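Local coordinates for protein beta-galactosidase (Trichoderma reesei, PDB 3OG2) that probably hydrolyses terminal non-reducing beta-D-galactose residues of beta-D-galactosides, as a glycoside hydrolase of family 35 built on a TIM barrel, at residues Tyr58-His63 / Leu589-Ala594; Asn179-Ala184 / Pro194-Val199; Val454-Val459 / Thr463-Thr468; Asn745-Gly750 / Leu767-Arg772. One frame throughout, in Å; residues are numbered along the deposited sequence. Where two conformers were deposited one is given.

Interaction 1 (Tyr58-His63 / Leu589-Ala594)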
loop_
_atom_site.group_PDB
_atom_site.type_symbol
_atom_site.label_atom_id
_atom_site.label_comp_id
_atom_site.label_asym_id
_atom_site.label_seq_id
_atom_site.Cartn_x
_atom_site.Cartn_y
_atom_site.Cartn_z
ATOM N N TYR A 58 9.760 -4.522 -7.969
ATOM C CA TYR A 58 8.694 -5.402 -7.470
ATOM C C TYR A 58 9.236 -6.596 -6.733
ATOM O O TYR A 58 8.675 -6.988 -5.696
ATOM C CB TYR A 58 7.827 -5.870 -8.640
ATOM C CG TYR A 58 7.046 -4.758 -9.314
ATOM C CD1 TYR A 58 6.455 -3.743 -8.549
ATOM C CD2 TYR A 58 6.925 -4.753 -10.701
ATOM C CE1 TYR A 58 5.743 -2.711 -9.185
ATOM C CE2 TYR A 58 6.198 -3.727 -11.345
ATOM C CZ TYR A 58 5.626 -2.732 -10.574
ATOM O OH TYR A 58 4.888 -1.708 -11.187
ATOM N N LEU A 59 10.347 -7.172 -7.175
ATOM C CA LEU A 59 10.891 -8.336 -6.489
ATOM C C LEU A 59 11.361 -7.966 -5.098
ATOM O O LEU A 59 11.290 -8.787 -4.172
ATOM C CB LEU A 59 12.055 -8.950 -7.286
ATOM C CG LEU A 59 12.578 -10.276 -6.757
ATOM C CD1 LEU A 59 11.540 -11.406 -6.671
ATOM C CD2 LEU A 59 13.784 -10.714 -7.600
ATOM N N ASP A 60 11.877 -6.755 -4.913
ATOM C CA ASP A 60 12.227 -6.310 -3.552
ATOM C C ASP A 60 11.032 -6.356 -2.649
ATOM O O ASP A 60 11.101 -6.915 -1.529
ATOM C CB ASP A 60 12.814 -4.890 -3.642
ATOM C CG ASP A 60 13.237 -4.416 -2.266
ATOM O OD1 ASP A 60 13.955 -5.165 -1.548
ATOM O OD2 ASP A 60 12.889 -3.279 -1.872
ATOM N N VAL A 61 9.913 -5.786 -3.083
ATOM C CA VAL A 61 8.762 -5.814 -2.169
ATOM C C VAL A 61 8.270 -7.236 -2.050
ATOM O O VAL A 61 7.876 -7.637 -0.911
ATOM C CB VAL A 61 7.772 -4.783 -2.706
ATOM C CG1 VAL A 61 8.146 -3.376 -2.253
ATOM C CG2 VAL A 61 7.769 -4.797 -4.218
ATOM N N PHE A 62 8.249 -8.066 -3.069
ATOM C CA PHE A 62 7.792 -9.452 -2.900
ATOM C C PHE A 62 8.698 -10.226 -1.967
ATOM O O PHE A 62 8.200 -11.049 -1.189
ATOM C CB PHE A 62 7.708 -10.176 -4.243
ATOM C CG PHE A 62 6.506 -9.889 -5.110
ATOM C CD1 PHE A 62 6.658 -9.272 -6.339
ATOM C CD2 PHE A 62 5.230 -10.228 -4.742
ATOM C CE1 PHE A 62 5.550 -9.022 -7.152
ATOM C CE2 PHE A 62 4.119 -9.991 -5.535
ATOM C CZ PHE A 62 4.269 -9.395 -6.766
ATOM N N HIS A 63 10.008 -10.015 -1.996
ATOM C CA HIS A 63 10.871 -10.693 -1.054
ATOM C C HIS A 63 10.509 -10.339 0.394
ATOM O O HIS A 63 10.552 -11.146 1.297
ATOM C CB HIS A 63 12.325 -10.209 -1.242
ATOM C CG HIS A 63 13.097 -10.812 -2.334
ATOM N ND1 HIS A 63 14.225 -10.237 -2.872
ATOM C CD2 HIS A 63 12.913 -12.023 -2.912
ATOM C CE1 HIS A 63 14.713 -11.054 -3.789
ATOM N NE2 HIS A 63 13.924 -12.152 -3.841
ATOM N N LEU A 589 16.856 -8.586 6.868
ATOM C CA LEU A 589 15.995 -9.273 5.939
ATOM C C LEU A 589 16.729 -10.527 5.443
ATOM O O LEU A 589 17.901 -10.409 5.057
ATOM C CB LEU A 589 15.660 -8.400 4.715
ATOM C CG LEU A 589 14.808 -9.042 3.618
ATOM C CD1 LEU A 589 13.421 -9.478 4.147
ATOM C CD2 LEU A 589 14.610 -8.044 2.478
ATOM N N ILE A 590 16.059 -11.672 5.424
ATOM C CA ILE A 590 16.542 -12.804 4.628
ATOM C C ILE A 590 15.622 -12.946 3.442
ATOM O O ILE A 590 14.423 -13.134 3.612
ATOM C CB ILE A 590 16.586 -14.098 5.453
ATOM C CG1 ILE A 590 17.487 -13.912 6.670
ATOM C CG2 ILE A 590 16.967 -15.257 4.557
ATOM C CD1 ILE A 590 18.970 -13.709 6.362
ATOM N N ARG A 591 16.191 -12.748 2.258
ATOM C CA ARG A 591 15.406 -12.757 1.042
ATOM C C ARG A 591 15.206 -14.161 0.519
ATOM O O ARG A 591 14.098 -14.469 0.053
ATOM C CB ARG A 591 16.105 -11.931 -0.067
ATOM C CG ARG A 591 16.156 -10.443 0.285
ATOM C CD ARG A 591 17.014 -9.712 -0.818
ATOM N NE ARG A 591 17.030 -8.299 -0.441
ATOM C CZ ARG A 591 16.070 -7.443 -0.727
ATOM N NH1 ARG A 591 15.007 -7.763 -1.460
ATOM N NH2 ARG A 591 16.200 -6.200 -0.272
ATOM N N SER A 592 16.230 -14.993 0.527
ATOM C CA SER A 592 16.111 -16.317 -0.114
ATOM C C SER A 592 17.295 -17.153 0.319
ATOM O O SER A 592 18.322 -16.639 0.770
ATOM C CB SER A 592 16.160 -16.175 -1.639
ATOM O OG SER A 592 17.401 -15.636 -2.091
ATOM N N VAL A 593 17.174 -18.443 0.104
ATOM C CA VAL A 593 18.274 -19.398 0.176
ATOM C C VAL A 593 18.228 -20.255 -1.085
ATOM O O VAL A 593 17.157 -20.422 -1.729
ATOM C CB VAL A 593 18.199 -20.302 1.420
ATOM C CG1 VAL A 593 18.339 -19.431 2.671
ATOM C CG2 VAL A 593 16.910 -21.131 1.408
ATOM N N ALA A 594 19.386 -20.815 -1.421
ATOM C CA ALA A 594 19.455 -21.753 -2.545
ATOM C C ALA A 594 20.593 -22.721 -2.234
ATOM O O ALA A 594 21.564 -22.385 -1.526
ATOM C CB ALA A 594 19.675 -21.041 -3.869
HETATM O O HOH W 1 11.563 -13.748 0.946
#
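An interdomain salt bridge joins helix 58-66 of the family 35 catalytic domain to the bulged edge strand 589-596 of domain 3, with Arg-591 reaching Asp-60 and His-63. NH1 and NH2 of Arg-591 both close end-on upon OD1 of Asp-60, each at 2.8 Å, with that oxygen only 5° out of the guanidinium plane. The same NH1 donates to ND1 of His-63 at 3.0 Å, a straighter bond (161°) that lies in both planes. Because ND1 accepts, the ring is probably neutral, with its proton on NE2. CB of Arg-591 packs over one face of the His-63 ring, 3.9 Å from the centroid, a CH-pi contact. A water donates to both His-63 O and Arg-591 O, linking the backbones. Asp-60 OD2 is paired with Lys-64 and Arg-352, while Asp-605 on strand 599-605 holds NE of Arg-591. The short helix and strand axes run nearly perpendicular (97°), and Arg-591 and Ser-592 form a classic beta bulge against Gln-603 of strand 599-605.

Interaction 2 (Asn179-Ala184 / Pro194-Val199)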
loop_
_atom_site.group_PDB
_atom_site.type_symbol
_atom_site.label_atom_id
_atom_site.label_comp_id
_atom_site.label_asym_id
_atom_site.label_seq_id
_atom_site.Cartn_x
_atom_site.Cartn_y
_atom_site.Cartn_z
ATOM N N ASN A 179 -15.690 -3.650 -6.712
ATOM C CA ASN A 179 -14.970 -3.340 -5.462
ATOM C C ASN A 179 -15.966 -2.794 -4.456
ATOM O O ASN A 179 -16.521 -1.715 -4.720
ATOM C CB ASN A 179 -13.856 -2.317 -5.720
ATOM C CG ASN A 179 -13.091 -2.083 -4.420
ATOM O OD1 ASN A 179 -12.251 -2.978 -4.130
ATOM N ND2 ASN A 179 -13.327 -1.076 -3.609
ATOM N N GLU A 180 -16.162 -3.479 -3.344
ATOM C CA GLU A 180 -17.058 -2.989 -2.290
ATOM C C GLU A 180 -18.404 -2.529 -2.873
ATOM O O GLU A 180 -18.912 -1.432 -2.600
ATOM C CB GLU A 180 -16.438 -1.869 -1.428
ATOM C CG GLU A 180 -15.285 -2.420 -0.597
ATOM C CD GLU A 180 -14.819 -1.562 0.526
ATOM O OE1 GLU A 180 -15.097 -0.344 0.538
ATOM O OE2 GLU A 180 -14.095 -2.035 1.470
ATOM N N TYR A 181 -18.983 -3.437 -3.654
ATOM C CA TYR A 181 -20.332 -3.183 -4.211
ATOM C C TYR A 181 -21.327 -3.487 -3.118
ATOM O O TYR A 181 -21.765 -4.646 -2.988
ATOM C CB TYR A 181 -20.506 -4.035 -5.496
ATOM C CG TYR A 181 -21.870 -3.748 -6.122
ATOM C CD1 TYR A 181 -22.108 -2.541 -6.798
ATOM C CD2 TYR A 181 -22.914 -4.671 -6.047
ATOM C CE1 TYR A 181 -23.355 -2.293 -7.361
ATOM C CE2 TYR A 181 -24.137 -4.420 -6.606
ATOM C CZ TYR A 181 -24.344 -3.236 -7.260
ATOM O OH TYR A 181 -25.596 -2.988 -7.811
ATOM N N SER A 182 -21.610 -2.483 -2.269
ATOM C CA SER A 182 -22.159 -2.802 -0.953
ATOM C C SER A 182 -23.352 -1.960 -0.531
ATOM O O SER A 182 -24.034 -2.341 0.439
ATOM C CB SER A 182 -21.056 -2.593 0.099
ATOM O OG SER A 182 -20.003 -3.525 -0.223
ATOM N N GLY A 183 -23.689 -0.956 -1.285
ATOM C CA GLY A 183 -24.918 -0.217 -1.085
ATOM C C GLY A 183 -25.050 0.842 -2.162
ATOM O O GLY A 183 -24.204 1.017 -3.044
ATOM N N ALA A 184 -26.172 1.540 -2.112
ATOM C CA ALA A 184 -26.414 2.535 -3.174
ATOM C C ALA A 184 -27.212 3.703 -2.627
ATOM O O ALA A 184 -27.729 3.681 -1.512
ATOM C CB ALA A 184 -27.194 1.871 -4.296
ATOM N N PRO A 194 -28.473 -7.883 -12.453
ATOM C CA PRO A 194 -28.020 -7.827 -13.825
ATOM C C PRO A 194 -26.700 -7.083 -13.957
ATOM O O PRO A 194 -25.826 -7.520 -14.738
ATOM C CB PRO A 194 -29.168 -7.071 -14.566
ATOM C CG PRO A 194 -30.380 -7.507 -13.756
ATOM C CD PRO A 194 -29.881 -7.392 -12.327
ATOM N N TYR A 195 -26.502 -5.989 -13.234
ATOM C CA TYR A 195 -25.222 -5.275 -13.265
ATOM C C TYR A 195 -24.095 -6.170 -12.789
ATOM O O TYR A 195 -23.051 -6.343 -13.449
ATOM C CB TYR A 195 -25.314 -3.989 -12.423
ATOM C CG TYR A 195 -23.942 -3.393 -12.221
ATOM C CD1 TYR A 195 -23.268 -2.835 -13.288
ATOM C CD2 TYR A 195 -23.320 -3.402 -10.966
ATOM C CE1 TYR A 195 -21.995 -2.294 -13.102
ATOM C CE2 TYR A 195 -22.065 -2.880 -10.783
ATOM C CZ TYR A 195 -21.404 -2.327 -11.865
ATOM O OH TYR A 195 -20.141 -1.770 -11.718
ATOM N N MET A 196 -24.324 -6.808 -11.642
ATOM C CA MET A 196 -23.271 -7.669 -11.072
ATOM C C MET A 196 -22.890 -8.784 -12.015
ATOM O O MET A 196 -21.725 -9.140 -12.177
ATOM C CB MET A 196 -23.740 -8.234 -9.723
ATOM C CG MET A 196 -24.008 -7.195 -8.652
ATOM S SD MET A 196 -25.164 -7.810 -7.374
ATOM C CE MET A 196 -23.995 -8.774 -6.479
ATOM N N GLN A 197 -23.931 -9.412 -12.633
ATOM C CA GLN A 197 -23.621 -10.499 -13.559
ATOM C C GLN A 197 -22.927 -9.998 -14.815
ATOM O O GLN A 197 -22.120 -10.744 -15.369
ATOM C CB GLN A 197 -24.926 -11.240 -13.935
ATOM C CG GLN A 197 -24.579 -12.519 -14.697
ATOM C CD GLN A 197 -23.797 -13.490 -13.840
ATOM O OE1 GLN A 197 -24.068 -13.763 -12.668
ATOM N NE2 GLN A 197 -22.765 -14.040 -14.477
ATOM N N TYR A 198 -23.274 -8.795 -15.313
ATOM C CA TYR A 198 -22.545 -8.277 -16.490
ATOM C C TYR A 198 -21.055 -8.186 -16.143
ATOM O O TYR A 198 -20.211 -8.536 -16.995
ATOM C CB TYR A 198 -23.076 -6.905 -16.843
ATOM C CG TYR A 198 -22.523 -6.358 -18.140
ATOM C CD1 TYR A 198 -21.318 -5.625 -18.144
ATOM C CD2 TYR A 198 -23.174 -6.560 -19.357
ATOM C CE1 TYR A 198 -20.797 -5.137 -19.319
ATOM C CE2 TYR A 198 -22.661 -6.060 -20.540
ATOM C CZ TYR A 198 -21.463 -5.346 -20.528
ATOM O OH TYR A 198 -20.979 -4.823 -21.701
ATOM N N VAL A 199 -20.736 -7.678 -14.947
ATOM C CA VAL A 199 -19.311 -7.490 -14.577
ATOM C C VAL A 199 -18.620 -8.837 -14.517
ATOM O O VAL A 199 -17.491 -9.036 -15.006
ATOM C CB VAL A 199 -19.263 -6.731 -13.241
ATOM C CG1 VAL A 199 -17.861 -6.706 -12.648
ATOM C CG2 VAL A 199 -19.803 -5.308 -13.429
#
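With chi1 near 180° in both tyrosines (-178° in Tyr-181, 169° in Tyr-195), each CG lies opposite its own backbone N, and the two rings meet between loop and helix. Met-196 CG comes to 3.5 Å from Tyr-181 CE2. The rings cross obliquely, planes at 48° and centroids 5.4 Å apart; their nearest carbons are Tyr-181 CE1 and Tyr-195 CE2, at 3.7 Å. Met-196 SD lies 4.8 Å from the Tyr-181 centroid, an oblique Met-aromatic contact. Tyr-181 OH bonds to Asn-192 N, and Tyr-195 OH to Glu-178. A serine in place of Tyr-181 would probably leave the Tyr-195 ring and the Met-196 thioether without their shared partner and Asn-192 N without its bond. Tyr-181, centre of an inverse gamma turn, directly follows Asn-179 and Glu-180 of the galactose site; the loop leaves barrel strand 172-177 and packs on helix 193-205, whose Tyr-195 also touches helix 144-163.

Interaction 3 (Val454-Val459 / Thr463-Thr468)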
loop_
_atom_site.group_PDB
_atom_site.type_symbol
_atom_site.label_atom_id
_atom_site.label_comp_id
_atom_site.label_asym_id
_atom_site.label_seq_id
_atom_site.Cartn_x
_atom_site.Cartn_y
_atom_site.Cartn_z
ATOM N N VAL A 454 -2.064 -23.545 22.378
ATOM C CA VAL A 454 -2.463 -24.708 21.598
ATOM C C VAL A 454 -2.494 -25.972 22.440
ATOM O O VAL A 454 -1.803 -26.100 23.446
ATOM C CB VAL A 454 -1.503 -24.945 20.395
ATOM C CG1 VAL A 454 -1.541 -23.770 19.412
ATOM C CG2 VAL A 454 -0.070 -25.162 20.835
ATOM N N THR A 455 -3.325 -26.923 22.002
ATOM C CA THR A 455 -3.274 -28.281 22.551
ATOM C C THR A 455 -3.189 -29.304 21.403
ATOM O O THR A 455 -3.724 -29.067 20.287
ATOM C CB THR A 455 -4.418 -28.641 23.522
ATOM O OG1 THR A 455 -5.652 -28.665 22.819
ATOM C CG2 THR A 455 -4.550 -27.626 24.670
ATOM N N ASP A 456 -2.546 -30.436 21.663
ATOM C CA ASP A 456 -2.300 -31.495 20.705
ATOM C C ASP A 456 -1.869 -30.938 19.358
ATOM O O ASP A 456 -2.459 -31.189 18.292
ATOM C CB ASP A 456 -3.558 -32.363 20.527
ATOM C CG ASP A 456 -3.756 -33.114 21.849
ATOM O OD1 ASP A 456 -2.905 -33.990 22.176
ATOM O OD2 ASP A 456 -4.723 -32.831 22.564
ATOM N N TYR A 457 -0.811 -30.120 19.416
ATOM C CA TYR A 457 -0.295 -29.446 18.228
ATOM C C TYR A 457 0.774 -30.318 17.616
ATOM O O TYR A 457 1.807 -30.589 18.269
ATOM C CB TYR A 457 0.257 -28.083 18.657
ATOM C CG TYR A 457 0.803 -27.288 17.497
ATOM C CD1 TYR A 457 2.164 -27.418 17.121
ATOM C CD2 TYR A 457 -0.009 -26.430 16.759
ATOM C CE1 TYR A 457 2.675 -26.709 16.054
ATOM C CE2 TYR A 457 0.511 -25.706 15.706
ATOM C CZ TYR A 457 1.852 -25.843 15.370
ATOM O OH TYR A 457 2.382 -25.152 14.305
ATOM N N PRO A 458 0.622 -30.754 16.374
ATOM C CA PRO A 458 1.634 -31.634 15.799
ATOM C C PRO A 458 2.896 -30.891 15.354
ATOM O O PRO A 458 2.845 -29.822 14.697
ATOM C CB PRO A 458 0.942 -32.213 14.550
ATOM C CG PRO A 458 -0.212 -31.318 14.298
ATOM C CD PRO A 458 -0.524 -30.514 15.499
ATOM N N VAL A 459 4.035 -31.448 15.722
ATOM C CA VAL A 459 5.336 -30.947 15.355
ATOM C C VAL A 459 6.072 -32.077 14.655
ATOM O O VAL A 459 6.950 -32.785 15.185
ATOM C CB VAL A 459 6.113 -30.421 16.563
ATOM C CG1 VAL A 459 7.451 -29.787 16.136
ATOM C CG2 VAL A 459 5.280 -29.388 17.345
ATOM N N THR A 463 4.476 -34.447 19.306
ATOM C CA THR A 463 3.242 -33.684 19.553
ATOM C C THR A 463 3.372 -32.844 20.799
ATOM O O THR A 463 3.854 -33.377 21.820
ATOM C CB THR A 463 2.029 -34.604 19.751
ATOM O OG1 THR A 463 1.929 -35.485 18.622
ATOM C CG2 THR A 463 0.739 -33.776 19.860
ATOM N N LEU A 464 3.001 -31.574 20.663
ATOM C CA LEU A 464 2.868 -30.764 21.870
ATOM C C LEU A 464 1.525 -31.056 22.496
ATOM O O LEU A 464 0.500 -30.702 21.895
ATOM C CB LEU A 464 2.860 -29.250 21.626
ATOM C CG LEU A 464 4.154 -28.721 21.027
ATOM C CD1 LEU A 464 4.039 -27.249 20.640
ATOM C CD2 LEU A 464 5.271 -28.851 22.036
ATOM N N LEU A 465 1.509 -31.680 23.656
ATOM C CA LEU A 465 0.235 -31.869 24.362
ATOM C C LEU A 465 -0.376 -30.514 24.627
ATOM O O LEU A 465 -1.596 -30.349 24.446
ATOM C CB LEU A 465 0.543 -32.653 25.624
ATOM C CG LEU A 465 -0.714 -32.908 26.470
ATOM C CD1 LEU A 465 -1.593 -33.905 25.729
ATOM C CD2 LEU A 465 -0.330 -33.407 27.858
ATOM N N TYR A 466 0.454 -29.528 25.004
ATOM C CA TYR A 466 -0.033 -28.141 25.039
ATOM C C TYR A 466 1.179 -27.225 24.951
ATOM O O TYR A 466 2.296 -27.647 25.281
ATOM C CB TYR A 466 -0.872 -27.819 26.272
ATOM C CG TYR A 466 -0.131 -28.075 27.582
ATOM C CD1 TYR A 466 0.706 -27.132 28.157
ATOM C CD2 TYR A 466 -0.296 -29.300 28.252
ATOM C CE1 TYR A 466 1.388 -27.347 29.365
ATOM C CE2 TYR A 466 0.390 -29.526 29.447
ATOM C CZ TYR A 466 1.208 -28.558 29.989
ATOM O OH TYR A 466 1.863 -28.886 31.167
ATOM N N SER A 467 0.907 -25.990 24.599
ATOM C CA SER A 467 1.907 -24.941 24.820
ATOM C C SER A 467 1.219 -23.618 25.094
ATOM O O SER A 467 0.260 -23.278 24.355
ATOM C CB SER A 467 2.791 -24.787 23.579
ATOM O OG SER A 467 3.736 -23.728 23.802
ATOM N N THR A 468 1.691 -22.896 26.101
ATOM C CA THR A 468 1.216 -21.549 26.320
ATOM C C THR A 468 2.074 -20.585 25.508
ATOM O O THR A 468 1.578 -19.554 25.008
ATOM C CB THR A 468 1.251 -21.135 27.794
ATOM O OG1 THR A 468 2.617 -21.098 28.244
ATOM C CG2 THR A 468 0.552 -22.171 28.686
#
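Leu-464 O accepts the N-H of Tyr-457 at 2.9 Å, the donor lying in the carbonyl plane, and Tyr-457 O takes Leu-464 N in return. Asp-456 N stands near the same Leu-464 oxygen but at a poor angle; its bond goes to Leu-465 O, approached from above the carbonyl plane, 56° out of it. Asp-456, with positive phi and psi (43°/55°), and Tyr-457 both face Leu-464, which makes a G1 beta bulge in the hairpin of strands 450-459 and 462-467 in domain 2. Beyond the bulge Val-454 and Ser-467 form a hydrogen-bonded antiparallel pair. On the face with Tyr-457, Leu-464 CD1 lies 4.0 Å from Tyr-457 CD1, the two side chains alongside each other, while Leu-464 CG meets Val-459 CG2 at 3.9 Å. An alanine replacing Leu-464 is likely to open a gap beside the Tyr-457 ring and leave the Val-459 methyl without one of its neighbours. Val-459 CG2 also sits at the edge of the Tyr-457 ring, whose OH is bonded to Ser-372. Leu-464 reaches on to Phe-495 and Val-497 of strand 492-497.

Interaction 4 (Asn745-Gly750 / Leu767-Arg772)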
loop_
_atom_site.group_PDB
_atom_site.type_symbol
_atom_site.label_atom_id
_atom_site.label_comp_id
_atom_site.label_asym_id
_atom_site.label_seq_id
_atom_site.Cartn_x
_atom_site.Cartn_y
_atom_site.Cartn_z
ATOM N N ASN A 745 -5.456 40.856 -17.148
ATOM C CA ASN A 745 -4.259 41.163 -17.916
ATOM C C ASN A 745 -3.054 40.750 -17.071
ATOM O O ASN A 745 -2.990 39.593 -16.634
ATOM C CB ASN A 745 -4.238 42.655 -18.334
ATOM C CG ASN A 745 -5.325 42.937 -19.349
ATOM O OD1 ASN A 745 -6.067 42.072 -19.848
ATOM N ND2 ASN A 745 -5.407 44.209 -19.701
ATOM N N ASP A 746 -2.127 41.683 -16.785
ATOM C CA ASP A 746 -0.961 41.321 -15.936
ATOM C C ASP A 746 -1.149 41.744 -14.490
ATOM O O ASP A 746 -0.227 41.627 -13.658
ATOM C CB ASP A 746 0.294 41.955 -16.546
ATOM C CG ASP A 746 0.176 43.469 -16.687
ATOM O OD1 ASP A 746 -0.861 44.119 -16.471
ATOM O OD2 ASP A 746 1.225 44.065 -17.024
ATOM N N ARG A 747 -2.340 42.206 -14.102
ATOM C CA ARG A 747 -2.617 42.657 -12.736
ATOM C C ARG A 747 -3.139 41.528 -11.869
ATOM O O ARG A 747 -4.151 40.919 -12.162
ATOM C CB ARG A 747 -3.657 43.802 -12.752
ATOM C CG ARG A 747 -3.937 44.328 -11.339
ATOM C CD ARG A 747 -5.158 45.242 -11.222
ATOM N NE ARG A 747 -5.382 46.206 -12.306
ATOM C CZ ARG A 747 -6.553 46.822 -12.552
ATOM N NH1 ARG A 747 -7.552 46.539 -11.744
ATOM N NH2 ARG A 747 -6.724 47.695 -13.553
ATOM N N PHE A 748 -2.454 41.231 -10.771
ATOM C CA PHE A 748 -2.919 40.193 -9.857
ATOM C C PHE A 748 -4.184 40.701 -9.183
ATOM O O PHE A 748 -4.243 41.799 -8.622
ATOM C CB PHE A 748 -1.835 39.902 -8.839
ATOM C CG PHE A 748 -2.298 38.865 -7.811
ATOM C CD1 PHE A 748 -2.680 37.593 -8.177
ATOM C CD2 PHE A 748 -2.310 39.210 -6.466
ATOM C CE1 PHE A 748 -3.067 36.622 -7.246
ATOM C CE2 PHE A 748 -2.725 38.287 -5.512
ATOM C CZ PHE A 748 -3.103 36.979 -5.885
ATOM N N ILE A 749 -5.218 39.851 -9.210
ATOM C CA ILE A 749 -6.495 40.211 -8.568
ATOM C C ILE A 749 -6.623 39.491 -7.262
ATOM O O ILE A 749 -7.015 40.104 -6.246
ATOM C CB ILE A 749 -7.639 39.864 -9.528
ATOM C CG1 ILE A 749 -7.542 40.714 -10.802
ATOM C CG2 ILE A 749 -9.024 40.014 -8.920
ATOM C CD1 ILE A 749 -7.753 42.171 -10.533
ATOM N N GLY A 750 -6.348 38.200 -7.173
ATOM C CA GLY A 750 -6.534 37.550 -5.876
ATOM C C GLY A 750 -6.400 36.035 -6.025
ATOM O O GLY A 750 -6.425 35.520 -7.115
ATOM N N LEU A 767 -13.027 44.456 -10.263
ATOM C CA LEU A 767 -12.125 44.743 -11.384
ATOM C C LEU A 767 -12.249 46.255 -11.612
ATOM O O LEU A 767 -13.213 46.714 -12.218
ATOM C CB LEU A 767 -12.436 43.938 -12.637
ATOM C CG LEU A 767 -12.621 42.410 -12.412
ATOM C CD1 LEU A 767 -13.027 41.763 -13.749
ATOM C CD2 LEU A 767 -11.383 41.769 -11.810
ATOM N N ASP A 768 -11.280 47.001 -11.090
ATOM C CA ASP A 768 -11.393 48.448 -11.114
ATOM C C ASP A 768 -10.478 49.109 -12.122
ATOM O O ASP A 768 -9.532 48.466 -12.630
ATOM C CB ASP A 768 -10.985 48.955 -9.716
ATOM C CG ASP A 768 -11.515 50.344 -9.431
ATOM O OD1 ASP A 768 -12.417 50.893 -10.105
ATOM O OD2 ASP A 768 -10.994 50.929 -8.453
ATOM N N ARG A 769 -10.731 50.395 -12.414
ATOM C CA ARG A 769 -9.843 51.222 -13.202
ATOM C C ARG A 769 -9.750 50.699 -14.636
ATOM O O ARG A 769 -8.686 50.748 -15.283
ATOM C CB ARG A 769 -8.465 51.340 -12.560
ATOM C CG ARG A 769 -8.614 52.009 -11.178
ATOM C CD ARG A 769 -7.273 52.184 -10.466
ATOM N NE ARG A 769 -6.735 50.891 -9.995
ATOM C CZ ARG A 769 -5.681 50.332 -10.558
ATOM N NH1 ARG A 769 -5.068 50.918 -11.572
ATOM N NH2 ARG A 769 -5.242 49.191 -10.108
ATOM N N LEU A 770 -10.888 50.222 -15.137
ATOM C CA LEU A 770 -10.947 49.729 -16.537
ATOM C C LEU A 770 -11.269 50.867 -17.510
ATOM O O LEU A 770 -12.009 51.809 -17.148
ATOM C CB LEU A 770 -12.049 48.659 -16.699
ATOM C CG LEU A 770 -12.028 47.557 -15.644
ATOM C CD1 LEU A 770 -13.229 46.636 -15.871
ATOM C CD2 LEU A 770 -10.738 46.758 -15.683
ATOM N N VAL A 771 -10.740 50.704 -18.727
ATOM C CA VAL A 771 -11.031 51.641 -19.810
ATOM C C VAL A 771 -12.274 51.156 -20.541
ATOM O O VAL A 771 -12.240 50.061 -21.148
ATOM C CB VAL A 771 -9.838 51.720 -20.753
ATOM C CG1 VAL A 771 -10.167 52.651 -21.947
ATOM C CG2 VAL A 771 -8.636 52.236 -19.954
ATOM N N ARG A 772 -13.351 51.922 -20.490
ATOM C CA ARG A 772 -14.564 51.459 -21.163
ATOM C C ARG A 772 -14.323 51.161 -22.633
ATOM O O ARG A 772 -13.664 51.959 -23.342
ATOM C CB ARG A 772 -15.681 52.511 -21.008
ATOM C CG ARG A 772 -16.258 52.730 -19.634
ATOM C CD ARG A 772 -17.224 53.863 -19.495
ATOM N NE ARG A 772 -18.018 54.189 -20.659
ATOM C CZ ARG A 772 -19.286 54.616 -20.556
ATOM N NH1 ARG A 772 -19.885 54.758 -19.371
ATOM N NH2 ARG A 772 -19.953 54.894 -21.672
HETATM O O HOH W 2 -9.055 45.728 -9.427
HETATM O O HOH W 3 -5.829 49.931 -14.904
#
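At the surface of an all-beta domain (about 675-788), where edge strand 747-752 meets the loop after strand 760-767, the Arg-747 guanidinium binds a backbone carbonyl and stacks on Arg-769. The side chain points across to the loop and delivers two nitrogens to one oxygen: NH1 of Arg-747 lies 2.9 Å from Asp-768 O, and NH2 of Arg-747 lies 3.1 Å from that same Asp-768 O. The bonds are bent, 149° and 140°, as expected when both N-H groups converge on a single acceptor, yet the oxygen stays close to the guanidinium plane. NH2 of Arg-769 sits over the centre of one face of the Arg-747 guanidinium, 3.6 Å from CZ of Arg-747. The two planes are 24° apart and their centres 4.1 Å from each other, a stacked pair. Two waters extend the network: one accepts from Asp-768 N and, weakly, from Arg-747 NH1; the other donates to Arg-769 O and accepts weakly from Arg-747 NH2. Beside these polar groups, Ile-749 CD1 meets Leu-767 CD2 at 3.9 Å, the side chains crossing at about a right angle. The Asp-768 carboxylate itself is paired with Arg-725. The two stacked cations are near enough to repel, but the two bonds to Asp-768 O and the surface position, with its two waters, probably offset part of that repulsion.

Overall arrangement
From the N terminus, interaction 1 opens first, at helix 58-66, and closes 526 residues later on strand 589-596, tying the catalytic TIM barrel to domain 3. Two short closures nest inside that loop in series: interaction 2, which joins the barrel's galactose-site loop to helix 193-205, and interaction 3, a hairpin of domain 2. Interaction 4 follows only after interaction 1 has closed, and links an edge strand to a loop within an all-beta domain (about 675-788). None of the four cross. They are also separate in space: interactions 1 and 3 have centres about 31 Å apart, whereas interactions 3 and 4, on opposite sides of the chain's centre, are about 82 Å apart between centres.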